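PvdO (PDB 5HHA) binds calcium in the periplasm, takes part in chromophore maturation, and may have formylglycine-generating oxidase-like activity. Local coordinates at residues A[108-112]-A[273-277]; A[154-158]-A[248-252]; A[182-186]-A[198-204]; A[214-218]-A[261-267]. All coordinates share one frame; numbering follows the deposited sequence. Where two conformers were deposited one is given.

Contact 1 of 4, residues A[108-112]-A[273-277]; sequences GRECI and DRGDW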
loop_
_atom_site.group_PDB
_atom_site.type_symbol
_atom_site.label_atom_id
_atom_site.label_comp_id
_atom_site.label_asym_id
_atom_site.label_seq_id
_atom_site.Cartn_x
_atom_site.Cartn_y
_atom_site.Cartn_z
ATOM N N GLY A 108 -11.669 11.254 -18.120
ATOM C CA GLY A 108 -11.444 12.032 -16.922
ATOM C C GLY A 108 -10.529 11.342 -15.924
ATOM O O GLY A 108 -10.136 11.949 -14.938
ATOM N N ARG A 109 -10.161 10.088 -16.191
ATOM C CA ARG A 109 -9.345 9.316 -15.248
ATOM C C ARG A 109 -8.065 8.804 -15.904
ATOM O O ARG A 109 -7.411 7.899 -15.396
ATOM C CB ARG A 109 -10.157 8.149 -14.686
ATOM C CG ARG A 109 -11.504 8.565 -14.089
ATOM C CD ARG A 109 -11.401 8.931 -12.609
ATOM N NE ARG A 109 -10.265 9.801 -12.318
ATOM C CZ ARG A 109 -10.344 11.112 -12.094
ATOM N NH1 ARG A 109 -11.515 11.736 -12.105
ATOM N NH2 ARG A 109 -9.253 11.806 -11.852
ATOM N N GLU A 110 -7.685 9.402 -17.022
ATOM C CA GLU A 110 -6.541 8.911 -17.799
ATOM C C GLU A 110 -5.206 9.037 -17.052
ATOM O O GLU A 110 -4.983 9.964 -16.292
ATOM C CB GLU A 110 -6.450 9.650 -19.142
ATOM C CG GLU A 110 -7.623 9.352 -20.098
ATOM C CD GLU A 110 -8.800 10.291 -19.892
ATOM O OE1 GLU A 110 -8.689 11.215 -19.065
ATOM O OE2 GLU A 110 -9.818 10.125 -20.596
ATOM N N CYS A 111 -4.330 8.061 -17.306
ATOM C CA CYS A 111 -2.944 8.056 -16.874
ATOM C C CYS A 111 -2.090 8.291 -18.095
ATOM O O CYS A 111 -2.167 7.518 -19.046
ATOM C CB CYS A 111 -2.554 6.694 -16.271
ATOM S SG CYS A 111 -3.216 6.409 -14.602
ATOM N N ILE A 112 -1.283 9.341 -18.062
ATOM C CA ILE A 112 -0.433 9.678 -19.208
ATOM C C ILE A 112 1.001 9.760 -18.707
ATOM O O ILE A 112 1.373 10.666 -17.945
ATOM C CB ILE A 112 -0.869 10.998 -19.897
ATOM C CG1 ILE A 112 -2.251 10.861 -20.540
ATOM C CG2 ILE A 112 0.114 11.365 -21.000
ATOM C CD1 ILE A 112 -3.399 10.941 -19.610
ATOM N N ASP A 273 -2.852 -3.510 -15.491
ATOM C CA ASP A 273 -3.692 -2.349 -15.205
ATOM C C ASP A 273 -2.848 -1.236 -14.567
ATOM O O ASP A 273 -1.800 -1.492 -13.970
ATOM C CB ASP A 273 -4.806 -2.704 -14.194
ATOM C CG ASP A 273 -5.910 -3.580 -14.755
ATOM O OD1 ASP A 273 -6.057 -3.704 -15.989
ATOM O OD2 ASP A 273 -6.675 -4.126 -13.921
ATOM N N ARG A 274 -3.331 -0.010 -14.680
ATOM C CA ARG A 274 -2.793 1.094 -13.905
ATOM C C ARG A 274 -3.935 2.064 -13.687
ATOM O O ARG A 274 -4.962 2.030 -14.382
ATOM C CB ARG A 274 -1.612 1.766 -14.617
ATOM C CG ARG A 274 -1.967 2.464 -15.916
ATOM C CD ARG A 274 -0.732 2.965 -16.644
ATOM N NE ARG A 274 0.041 1.851 -17.173
ATOM C CZ ARG A 274 1.339 1.647 -16.974
ATOM N NH1 ARG A 274 2.071 2.472 -16.244
ATOM N NH2 ARG A 274 1.928 0.589 -17.514
ATOM N N GLY A 275 -3.771 2.956 -12.733
ATOM C CA GLY A 275 -4.788 3.963 -12.507
ATOM C C GLY A 275 -4.293 5.058 -11.610
ATOM O O GLY A 275 -3.298 4.923 -10.925
ATOM N N ASP A 276 -5.060 6.138 -11.579
ATOM C CA ASP A 276 -4.759 7.295 -10.750
ATOM C C ASP A 276 -5.119 7.075 -9.266
ATOM O O ASP A 276 -5.060 7.985 -8.429
ATOM C CB ASP A 276 -5.459 8.534 -11.317
ATOM C CG ASP A 276 -6.967 8.483 -11.198
ATOM O OD1 ASP A 276 -7.506 7.658 -10.438
ATOM O OD2 ASP A 276 -7.626 9.330 -11.851
ATOM N N TRP A 277 -5.449 5.811 -8.965
ATOM C CA TRP A 277 -5.905 5.376 -7.655
ATOM C C TRP A 277 -5.078 4.198 -7.130
ATOM O O TRP A 277 -5.361 3.718 -6.039
ATOM C CB TRP A 277 -7.382 4.983 -7.746
ATOM C CG TRP A 277 -7.678 3.969 -8.780
ATOM C CD1 TRP A 277 -7.833 4.152 -10.128
ATOM C CD2 TRP A 277 -7.867 2.576 -8.545
ATOM N NE1 TRP A 277 -8.095 2.959 -10.744
ATOM C CE2 TRP A 277 -8.126 1.974 -9.791
ATOM C CE3 TRP A 277 -7.857 1.768 -7.398
ATOM C CZ2 TRP A 277 -8.373 0.618 -9.918
ATOM C CZ3 TRP A 277 -8.094 0.413 -7.537
ATOM C CH2 TRP A 277 -8.356 -0.138 -8.776
HETATM O O HOH W 1 -7.239 5.998 -13.372
HETATM O O HOH W 2 -6.361 10.660 -13.833
#
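Asp276 OD2 is gripped by two nitrogens of Arg109 and by a water; Arg109 is modelled in two conformers, and the salt bridge is described for one of them. Arg109 NE donates to Asp276 OD2 over 2.7 Å, at 154°, and meets the syn lone pair of the oxygen. Arg109 NH2 reaches the same Asp276 OD2 over 3.0 Å, more bent and 30° out of the carboxylate plane. The acceptor lies within a few degrees of the guanidinium plane, so this is a side-on salt bridge through the NE edge, both hydrogens converging on one oxygen while the two flat groups stand 51° apart. The arginine gets there by folding back: its chain bends at both chi2 and chi3, which turns the NE edge toward the aspartate. Water 2 donates to Asp276 OD2 over 2.7 Å and also to Glu110 O. A second bridge is made by water 1, which donates to Arg109 O and accepts from Asp276 N at 2.8 Å.

Neither segment is regular helix or strand. The contact joins the loop between helices 86-96 and 131-145 to the loop that leads from strand 266-269 into strand 278-285, within the sulfatase-modifying-factor-like domain.

Cys111, in disulfide linkage with Cys128, points its side chain at the second loop. Its SG lies 3.5 Å from Gly275 C, by the peptide leading to Asp276. Beside it, Cys111 CB meets Arg274 CD, 4.2 Å away. Beyond CD the Arg274 chain leads away from the cysteine, to a salt bridge with Asp133 and a hydrogen bond to Cys128 O.

Contact 2 of 4, residues A[154-158]-A[248-252]; sequences EAERE and QIRGN
Arg250 on strand 247-251 meets Glu154 and Glu158, one turn apart on helix 154-162, with its guanidinium edges. Arg250 NE donates over 2.8 Å to the anti lone pair of Glu154 OE2, and Arg250 NH2 reaches that oxygen from above the carboxylate plane. The guanidinium stands at 89° to this carboxylate. At the other end, Arg250 NH2 and NH1 both donate to Glu158 OE1, the former over 2.9 Å. All four bonds lie within 2° of the guanidinium plane, so the two acids fix its rotation. Both glutamates reach it with extended chains, CG anti to the backbone N (chi1 -170° in Glu154).

Arg157 lies against the strand backbone: its CD packs on Arg250 CB at 3.6 Å, and one guanidinium face covers the peptide into Gly251, whose CA is 3.4 Å from Arg157 NH1. Water 5 accepts from NH1 of both arginines.

Further out, Arg157 donates to Met213 O and pairs with Glu219, Glu158 OE2 pairs with Arg162, and Arg266 adds a second cation at Glu154 OE2. This buried network couples helix to sheet, and its paired cations would probably keep Glu154 and Glu158 ionised.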
loop_
_atom_site.group_PDB
_atom_site.type_symbol
_atom_site.label_atom_id
_atom_site.label_comp_id
_atom_site.label_asym_id
_atom_site.label_seq_id
_atom_site.Cartn_x
_atom_site.Cartn_y
_atom_site.Cartn_z
ATOM N N GLU A 154 1.178 -9.375 0.504
ATOM C CA GLU A 154 -0.129 -9.004 1.049
ATOM C C GLU A 154 -0.113 -9.098 2.568
ATOM O O GLU A 154 -0.659 -8.250 3.273
ATOM C CB GLU A 154 -1.230 -9.879 0.460
ATOM C CG GLU A 154 -2.621 -9.365 0.810
ATOM C CD GLU A 154 -3.790 -10.142 0.253
ATOM O OE1 GLU A 154 -3.595 -11.222 -0.332
ATOM O OE2 GLU A 154 -4.919 -9.605 0.376
ATOM N N ALA A 155 0.508 -10.156 3.082
ATOM C CA ALA A 155 0.592 -10.326 4.529
ATOM C C ALA A 155 1.379 -9.198 5.193
ATOM O O ALA A 155 0.998 -8.672 6.245
ATOM C CB ALA A 155 1.236 -11.669 4.839
ATOM N N GLU A 156 2.507 -8.804 4.594
ATOM C CA GLU A 156 3.293 -7.686 5.124
ATOM C C GLU A 156 2.469 -6.410 5.150
ATOM O O GLU A 156 2.541 -5.625 6.080
ATOM C CB GLU A 156 4.552 -7.445 4.288
ATOM C CG GLU A 156 5.627 -8.492 4.484
ATOM C CD GLU A 156 6.752 -8.420 3.469
ATOM O OE1 GLU A 156 6.625 -7.739 2.436
ATOM O OE2 GLU A 156 7.781 -9.089 3.725
ATOM N N ARG A 157 1.676 -6.210 4.102
ATOM C CA ARG A 157 0.876 -5.004 4.003
ATOM C C ARG A 157 -0.193 -4.978 5.112
ATOM O O ARG A 157 -0.360 -3.961 5.802
ATOM C CB ARG A 157 0.285 -4.861 2.602
ATOM C CG ARG A 157 -0.005 -3.429 2.157
ATOM C CD ARG A 157 -1.198 -2.785 2.854
ATOM N NE ARG A 157 -1.446 -1.451 2.307
ATOM C CZ ARG A 157 -2.420 -0.648 2.709
ATOM N NH1 ARG A 157 -3.346 -1.089 3.542
ATOM N NH2 ARG A 157 -2.476 0.586 2.248
ATOM N N GLU A 158 -0.908 -6.077 5.302
ATOM C CA GLU A 158 -1.917 -6.078 6.374
ATOM C C GLU A 158 -1.253 -5.941 7.748
ATOM O O GLU A 158 -1.755 -5.249 8.612
ATOM C CB GLU A 158 -2.814 -7.309 6.326
ATOM C CG GLU A 158 -3.992 -7.197 7.332
ATOM C CD GLU A 158 -5.073 -8.254 7.188
ATOM O OE1 GLU A 158 -5.502 -8.533 6.058
ATOM O OE2 GLU A 158 -5.499 -8.767 8.256
ATOM N N GLN A 248 -3.128 -9.169 -6.245
ATOM C CA GLN A 248 -3.756 -8.435 -5.150
ATOM C C GLN A 248 -3.303 -6.985 -5.109
ATOM O O GLN A 248 -2.145 -6.659 -5.411
ATOM C CB GLN A 248 -3.396 -9.074 -3.797
ATOM C CG GLN A 248 -3.754 -10.539 -3.666
ATOM C CD GLN A 248 -5.238 -10.885 -3.486
ATOM O OE1 GLN A 248 -6.121 -10.038 -3.316
ATOM N NE2 GLN A 248 -5.507 -12.141 -3.521
ATOM N N ILE A 249 -4.211 -6.119 -4.671
ATOM C CA ILE A 249 -3.903 -4.748 -4.282
ATOM C C ILE A 249 -4.506 -4.528 -2.894
ATOM O O ILE A 249 -5.455 -5.216 -2.482
ATOM C CB ILE A 249 -4.422 -3.713 -5.312
ATOM C CG1 ILE A 249 -5.921 -3.855 -5.513
ATOM C CG2 ILE A 249 -3.690 -3.876 -6.630
ATOM C CD1 ILE A 249 -6.533 -2.813 -6.481
ATOM N N ARG A 250 -3.948 -3.591 -2.146
ATOM C CA ARG A 250 -4.352 -3.366 -0.763
ATOM C C ARG A 250 -4.577 -1.892 -0.475
ATOM O O ARG A 250 -4.094 -1.007 -1.187
ATOM C CB ARG A 250 -3.311 -3.932 0.199
ATOM C CG ARG A 250 -3.506 -5.444 0.449
ATOM C CD ARG A 250 -4.872 -5.726 1.095
ATOM N NE ARG A 250 -4.986 -7.088 1.611
ATOM C CZ ARG A 250 -5.070 -7.403 2.892
ATOM N NH1 ARG A 250 -5.126 -6.501 3.870
ATOM N NH2 ARG A 250 -5.190 -8.673 3.198
ATOM N N GLY A 251 -5.265 -1.631 0.624
ATOM C CA GLY A 251 -5.591 -0.287 1.056
ATOM C C GLY A 251 -6.894 0.171 0.444
ATOM O O GLY A 251 -7.804 -0.604 0.183
ATOM N N ASN A 252 -7.008 1.482 0.263
ATOM C CA ASN A 252 -8.227 2.067 -0.293
ATOM C C ASN A 252 -7.868 3.438 -0.850
ATOM O O ASN A 252 -6.968 4.090 -0.330
ATOM C CB ASN A 252 -9.284 2.192 0.812
ATOM C CG ASN A 252 -10.668 2.427 0.275
ATOM O OD1 ASN A 252 -10.993 2.030 -0.841
ATOM N ND2 ASN A 252 -11.513 3.014 1.098
HETATM O O HOH W 3 -5.917 -7.673 -1.503
HETATM O O HOH W 4 -4.307 2.680 1.283
HETATM O O HOH W 5 -4.541 -3.649 4.252
#

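Contact 3 of 4, residues A[182-186]-A[198-204]; sequences AKHAN and SPVGSFP. With CA (calcium ion), chain C.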
loop_
_atom_site.group_PDB
_atom_site.type_symbol
_atom_site.label_atom_id
_atom_site.label_comp_id
_atom_site.label_asym_id
_atom_site.label_seq_id
_atom_site.Cartn_x
_atom_site.Cartn_y
_atom_site.Cartn_z
ATOM N N ALA A 182 -12.148 10.553 8.761
ATOM C CA ALA A 182 -11.543 11.724 8.127
ATOM C C ALA A 182 -10.413 12.377 8.917
ATOM O O ALA A 182 -9.636 13.142 8.326
ATOM C CB ALA A 182 -12.603 12.731 7.842
ATOM N N LYS A 183 -10.292 12.099 10.209
ATOM C CA LYS A 183 -9.123 12.547 10.978
ATOM C C LYS A 183 -7.899 11.663 10.788
ATOM O O LYS A 183 -6.794 12.036 11.182
ATOM C CB LYS A 183 -9.452 12.648 12.479
ATOM C CG LYS A 183 -10.442 13.748 12.821
ATOM C CD LYS A 183 -9.920 15.122 12.442
ATOM C CE LYS A 183 -10.884 16.220 12.866
ATOM N NZ LYS A 183 -10.320 17.579 12.598
ATOM N N HIS A 184 -8.080 10.473 10.202
ATOM C CA HIS A 184 -7.000 9.518 10.035
ATOM C C HIS A 184 -6.728 9.032 8.627
ATOM O O HIS A 184 -5.725 8.385 8.419
ATOM C CB HIS A 184 -7.231 8.324 10.962
ATOM C CG HIS A 184 -7.115 8.686 12.402
ATOM N ND1 HIS A 184 -5.917 8.720 13.094
ATOM C CD2 HIS A 184 -8.063 9.118 13.259
ATOM C CE1 HIS A 184 -6.147 9.142 14.324
ATOM N NE2 HIS A 184 -7.437 9.384 14.451
ATOM N N ALA A 185 -7.603 9.311 7.671
ATOM C CA ALA A 185 -7.396 8.786 6.334
ATOM C C ALA A 185 -8.122 9.578 5.296
ATOM O O ALA A 185 -9.168 10.141 5.540
ATOM C CB ALA A 185 -7.871 7.336 6.280
ATOM N N ASN A 186 -7.573 9.564 4.090
ATOM C CA ASN A 186 -8.163 10.224 2.939
ATOM C C ASN A 186 -9.005 9.276 2.097
ATOM O O ASN A 186 -8.467 8.365 1.466
ATOM C CB ASN A 186 -7.050 10.848 2.078
ATOM C CG ASN A 186 -7.574 11.598 0.876
ATOM O OD1 ASN A 186 -8.741 11.939 0.801
ATOM N ND2 ASN A 186 -6.688 11.938 -0.039
ATOM N N SER A 198 -3.787 13.175 -1.128
ATOM C CA SER A 198 -3.189 14.115 -0.211
ATOM C C SER A 198 -1.693 13.852 -0.160
ATOM O O SER A 198 -1.220 12.757 -0.431
ATOM C CB SER A 198 -3.792 13.907 1.189
ATOM O OG SER A 198 -3.874 12.505 1.518
ATOM N N PRO A 199 -0.904 14.872 0.210
ATOM C CA PRO A 199 0.515 14.604 0.415
ATOM C C PRO A 199 0.666 13.471 1.399
ATOM O O PRO A 199 -0.093 13.363 2.356
ATOM C CB PRO A 199 1.059 15.925 0.992
ATOM C CG PRO A 199 0.057 16.950 0.592
ATOM C CD PRO A 199 -1.278 16.262 0.496
ATOM N N VAL A 200 1.667 12.634 1.208
ATOM C CA VAL A 200 1.848 11.511 2.114
ATOM C C VAL A 200 2.071 12.038 3.530
ATOM O O VAL A 200 2.745 13.068 3.731
ATOM C CB VAL A 200 2.983 10.582 1.650
ATOM C CG1 VAL A 200 2.666 10.032 0.255
ATOM C CG2 VAL A 200 4.353 11.297 1.680
ATOM N N GLY A 201 1.483 11.363 4.516
ATOM C CA GLY A 201 1.668 11.749 5.903
ATOM C C GLY A 201 0.808 12.917 6.362
ATOM O O GLY A 201 1.199 13.625 7.303
ATOM N N SER A 202 -0.342 13.159 5.741
ATOM C CA SER A 202 -1.218 14.263 6.116
ATOM C C SER A 202 -2.117 13.908 7.302
ATOM O O SER A 202 -2.889 14.772 7.764
ATOM C CB SER A 202 -2.070 14.714 4.939
ATOM O OG SER A 202 -1.251 15.279 3.925
ATOM N N PHE A 203 -2.012 12.677 7.796
ATOM C CA PHE A 203 -2.816 12.202 8.929
ATOM C C PHE A 203 -1.857 11.479 9.875
ATOM O O PHE A 203 -0.719 11.178 9.503
ATOM C CB PHE A 203 -3.930 11.249 8.441
ATOM C CG PHE A 203 -4.782 11.848 7.364
ATOM C CD1 PHE A 203 -4.451 11.718 6.033
ATOM C CD2 PHE A 203 -5.890 12.620 7.680
ATOM C CE1 PHE A 203 -5.215 12.347 5.043
ATOM C CE2 PHE A 203 -6.643 13.216 6.711
ATOM C CZ PHE A 203 -6.307 13.095 5.390
ATOM N N PRO A 204 -2.293 11.155 11.096
ATOM C CA PRO A 204 -1.359 10.550 12.045
ATOM C C PRO A 204 -0.923 9.163 11.642
ATOM O O PRO A 204 -1.655 8.462 10.907
ATOM C CB PRO A 204 -2.177 10.477 13.343
ATOM C CG PRO A 204 -3.168 11.603 13.217
ATOM C CD PRO A 204 -3.533 11.601 11.756
HETATM CA CA CA C . -10.935 12.833 0.572
HETATM O O HOH W 6 -4.239 8.063 10.851
HETATM O O HOH W 7 -10.926 12.106 -1.683
#
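The calcium-binding loop of PvdO begins at Asn186, and this contact brings the chain entering that loop against the chain leaving it. Asn186 OD1 coordinates the calcium ion at 2.4 Å, and water 7 is another ligand. Asp192 OD2 and the carbonyl oxygens of Thr187, Gly189 and Tyr194 also bind the ion. The other end of the amide points across to the outgoing segment: with CG anti to the backbone N (chi1 -178°), Asn186 ND2 comes 3.3 Å from Ser198 OG. The hydrogen bonds of this nitrogen run to Phe196 O and Asn216 OD1, so the amide is held from both ends, by metal and by protein.

Phe203 fills the middle of the contact. Ala185 N sits 3.7 Å above one face of the ring, offset toward the rim, and Asn186 CB touches Phe203 CE1 at 3.8 Å. Lys183 O approaches the ring edge near its plane, by CD2, while His184 O lies 3.4 Å from Phe203 CB. Most of these approaches come from backbone atoms of 182-186; Asn186 CB is the side-chain exception.

Between Asn186 and Ser198 the chain has neither helix nor strand; just after Ser198 it makes a type II beta turn from Pro199 to Ser202. Ser202 OG donates back to Pro199 O across that turn.

At the outer end, Pro204 crosses the imidazole of His184 at about a right angle, its CD 4.0 Å from His184 ND1. Water 6, in the plane of the imidazole, donates to His184 O and to Pro204 O, at 2.6 Å from the latter, and also bonds His184 ND1.

Contact 4 of 4, residues A[214-218]-A[261-267]; sequences HGNVY and SRSGNRN
The backbones of 214-218 and 261-267 run closest at His214 and Ser261, whose CA atoms are 4.9 Å apart, and have diverged to 8.9 Å at Tyr218 and Asn267. Both segments are approaches to neighbouring regions of the central mixed sheet: the first leads into strand 218-221, the second passes through a type I beta turn, Arg262 to Asn265, into strand 266-269. Strand 247-251 lies between those two strands and pairs with each.

At the close end two bonds run in opposite directions between the same two residues. Ser261 OG donates to His214 O over 2.7 Å, tilted out of the carbonyl plane. In return His214 ND1 donates to Ser261 O over 3.1 Å at 151°, with the acceptor near the imidazole plane and the approach almost straight onto the carbonyl oxygen. The histidine takes CG anti to its carbonyl carbon (chi1 -54°), which brings the ND1 edge of the ring to the serine. Its remaining nitrogen, NE2, is bonded to Ala161 O, so the imidazole is fixed at both nitrogens, and Phe171 meets it edge-to-face. Ser261 OG also accepts from Asn252 ND2. Ser261 stands beside Thr187 of the calcium site, the nearest side-chain atoms about 3 Å apart.

At the divergent end, side chains bridge the wider gap. Tyr218 and Asn267 cross at about a right angle, ring and amide planes steeply inclined, with Asn267 CB 3.5 Å from Tyr218 CE1. Asn267 ND2 then donates to Tyr218 OH over 3.1 Å, nearly straight at 164° and with the hydroxyl oxygen close to the amide plane.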
loop_
_atom_site.group_PDB
_atom_site.type_symbol
_atom_site.label_atom_id
_atom_site.label_comp_id
_atom_site.label_asym_id
_atom_site.label_seq_id
_atom_site.Cartn_x
_atom_site.Cartn_y
_atom_site.Cartn_z
ATOM N N HIS A 214 -4.745 3.402 5.455
ATOM C CA HIS A 214 -6.208 3.309 5.401
ATOM C C HIS A 214 -6.859 4.262 4.443
ATOM O O HIS A 214 -8.069 4.446 4.464
ATOM C CB HIS A 214 -6.781 3.364 6.813
ATOM C CG HIS A 214 -6.151 2.331 7.689
ATOM N ND1 HIS A 214 -6.633 1.052 7.900
ATOM C CD2 HIS A 214 -4.971 2.392 8.319
ATOM C CE1 HIS A 214 -5.763 0.380 8.641
ATOM N NE2 HIS A 214 -4.756 1.190 8.923
ATOM N N GLY A 215 -6.070 4.850 3.549
ATOM C CA GLY A 215 -6.644 5.678 2.503
ATOM C C GLY A 215 -5.594 6.140 1.506
ATOM O O GLY A 215 -4.488 5.578 1.401
ATOM N N ASN A 216 -5.961 7.183 0.779
ATOM C CA ASN A 216 -5.111 7.855 -0.199
ATOM C C ASN A 216 -5.105 7.101 -1.529
ATOM O O ASN A 216 -5.757 7.532 -2.479
ATOM C CB ASN A 216 -3.721 8.209 0.359
ATOM C CG ASN A 216 -3.240 9.576 -0.103
ATOM O OD1 ASN A 216 -3.982 10.316 -0.729
ATOM N ND2 ASN A 216 -1.995 9.914 0.231
ATOM N N VAL A 217 -4.389 5.972 -1.614
ATOM C CA VAL A 217 -4.400 5.132 -2.798
ATOM C C VAL A 217 -4.383 3.668 -2.407
ATOM O O VAL A 217 -3.851 3.295 -1.359
ATOM C CB VAL A 217 -3.151 5.395 -3.713
ATOM C CG1 VAL A 217 -3.215 6.765 -4.343
ATOM C CG2 VAL A 217 -1.841 5.251 -2.975
ATOM N N TYR A 218 -4.953 2.842 -3.273
ATOM C CA TYR A 218 -4.617 1.408 -3.237
ATOM C C TYR A 218 -3.136 1.227 -3.534
ATOM O O TYR A 218 -2.484 2.140 -4.064
ATOM C CB TYR A 218 -5.423 0.665 -4.305
ATOM C CG TYR A 218 -6.757 0.133 -3.830
ATOM C CD1 TYR A 218 -6.839 -1.137 -3.275
ATOM C CD2 TYR A 218 -7.927 0.874 -3.944
ATOM C CE1 TYR A 218 -8.044 -1.672 -2.862
ATOM C CE2 TYR A 218 -9.150 0.339 -3.528
ATOM C CZ TYR A 218 -9.187 -0.933 -2.974
ATOM O OH TYR A 218 -10.381 -1.543 -2.569
ATOM N N SER A 261 -11.773 0.829 3.759
ATOM C CA SER A 261 -10.498 1.214 4.335
ATOM C C SER A 261 -10.046 0.306 5.463
ATOM O O SER A 261 -8.919 0.447 5.962
ATOM C CB SER A 261 -10.579 2.639 4.877
ATOM O OG SER A 261 -10.590 3.589 3.821
ATOM N N ARG A 262 -10.892 -0.647 5.843
ATOM C CA ARG A 262 -10.592 -1.547 6.950
ATOM C C ARG A 262 -9.298 -2.304 6.660
ATOM O O ARG A 262 -9.024 -2.653 5.502
ATOM C CB ARG A 262 -11.736 -2.549 7.084
ATOM C CG ARG A 262 -13.105 -1.929 7.324
ATOM C CD ARG A 262 -14.268 -2.926 7.212
ATOM N NE ARG A 262 -14.265 -3.534 5.895
ATOM C CZ ARG A 262 -13.816 -4.742 5.589
ATOM N NH1 ARG A 262 -13.529 -5.640 6.530
ATOM N NH2 ARG A 262 -13.756 -5.101 4.332
ATOM N N SER A 263 -8.545 -2.629 7.707
ATOM C CA SER A 263 -7.241 -3.253 7.532
ATOM C C SER A 263 -7.279 -4.559 6.755
ATOM O O SER A 263 -6.280 -4.930 6.119
ATOM C CB SER A 263 -6.600 -3.494 8.882
ATOM O OG SER A 263 -6.241 -2.288 9.517
ATOM N N GLY A 264 -8.376 -5.310 6.844
ATOM C CA GLY A 264 -8.490 -6.585 6.172
ATOM C C GLY A 264 -9.113 -6.577 4.794
ATOM O O GLY A 264 -9.214 -7.623 4.169
ATOM N N ASN A 265 -9.520 -5.415 4.300
ATOM C CA ASN A 265 -10.125 -5.335 2.971
ATOM C C ASN A 265 -9.162 -5.817 1.902
ATOM O O ASN A 265 -7.979 -5.447 1.939
ATOM C CB ASN A 265 -10.559 -3.895 2.677
ATOM C CG ASN A 265 -11.570 -3.803 1.506
ATOM O OD1 ASN A 265 -11.215 -3.575 0.368
ATOM N ND2 ASN A 265 -12.809 -3.956 1.822
ATOM N N ARG A 266 -9.661 -6.565 0.928
ATOM C CA ARG A 266 -8.838 -7.099 -0.153
ATOM C C ARG A 266 -9.398 -6.629 -1.481
ATOM O O ARG A 266 -10.594 -6.363 -1.602
ATOM C CB ARG A 266 -8.846 -8.643 -0.150
ATOM C CG ARG A 266 -8.477 -9.241 1.187
ATOM C CD ARG A 266 -8.521 -10.758 1.170
ATOM N NE ARG A 266 -7.320 -11.271 0.517
ATOM C CZ ARG A 266 -7.175 -12.519 0.072
ATOM N NH1 ARG A 266 -8.167 -13.392 0.186
ATOM N NH2 ARG A 266 -6.030 -12.897 -0.476
ATOM N N ASN A 267 -8.556 -6.557 -2.504
ATOM C CA ASN A 267 -9.015 -6.283 -3.860
ATOM C C ASN A 267 -7.953 -6.804 -4.815
ATOM O O ASN A 267 -6.928 -7.323 -4.386
ATOM C CB ASN A 267 -9.275 -4.777 -4.019
ATOM C CG ASN A 267 -10.315 -4.472 -5.096
ATOM O OD1 ASN A 267 -10.636 -5.291 -5.946
ATOM N ND2 ASN A 267 -10.842 -3.272 -5.060
#

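From the N terminus, residues 108-112 open the longest loop, which contact 1 closes at 273-277, and the other three contacts lie within it. Helix 154-162 next opens contact 2, closed by strand 247-251. Within that span contact 3 closes the short calcium loop, 182-186 to 198-204. Contact 4 starts soon after, at 214-218, and ends at 261-267, so it crosses contact 2 and follows contact 3 in series. Contacts 2 and 4 share the neighbouring strands 247-251 and 266-269; contacts 3 and 4 meet where Asn186 O lies 2.9 Å from Asn216 N. Trp277 O reaches Tyr218 N, joining contact 1 to contact 4. Together they join helix 154-162, the mixed sheet, the calcium loop and the loop carrying Cys111.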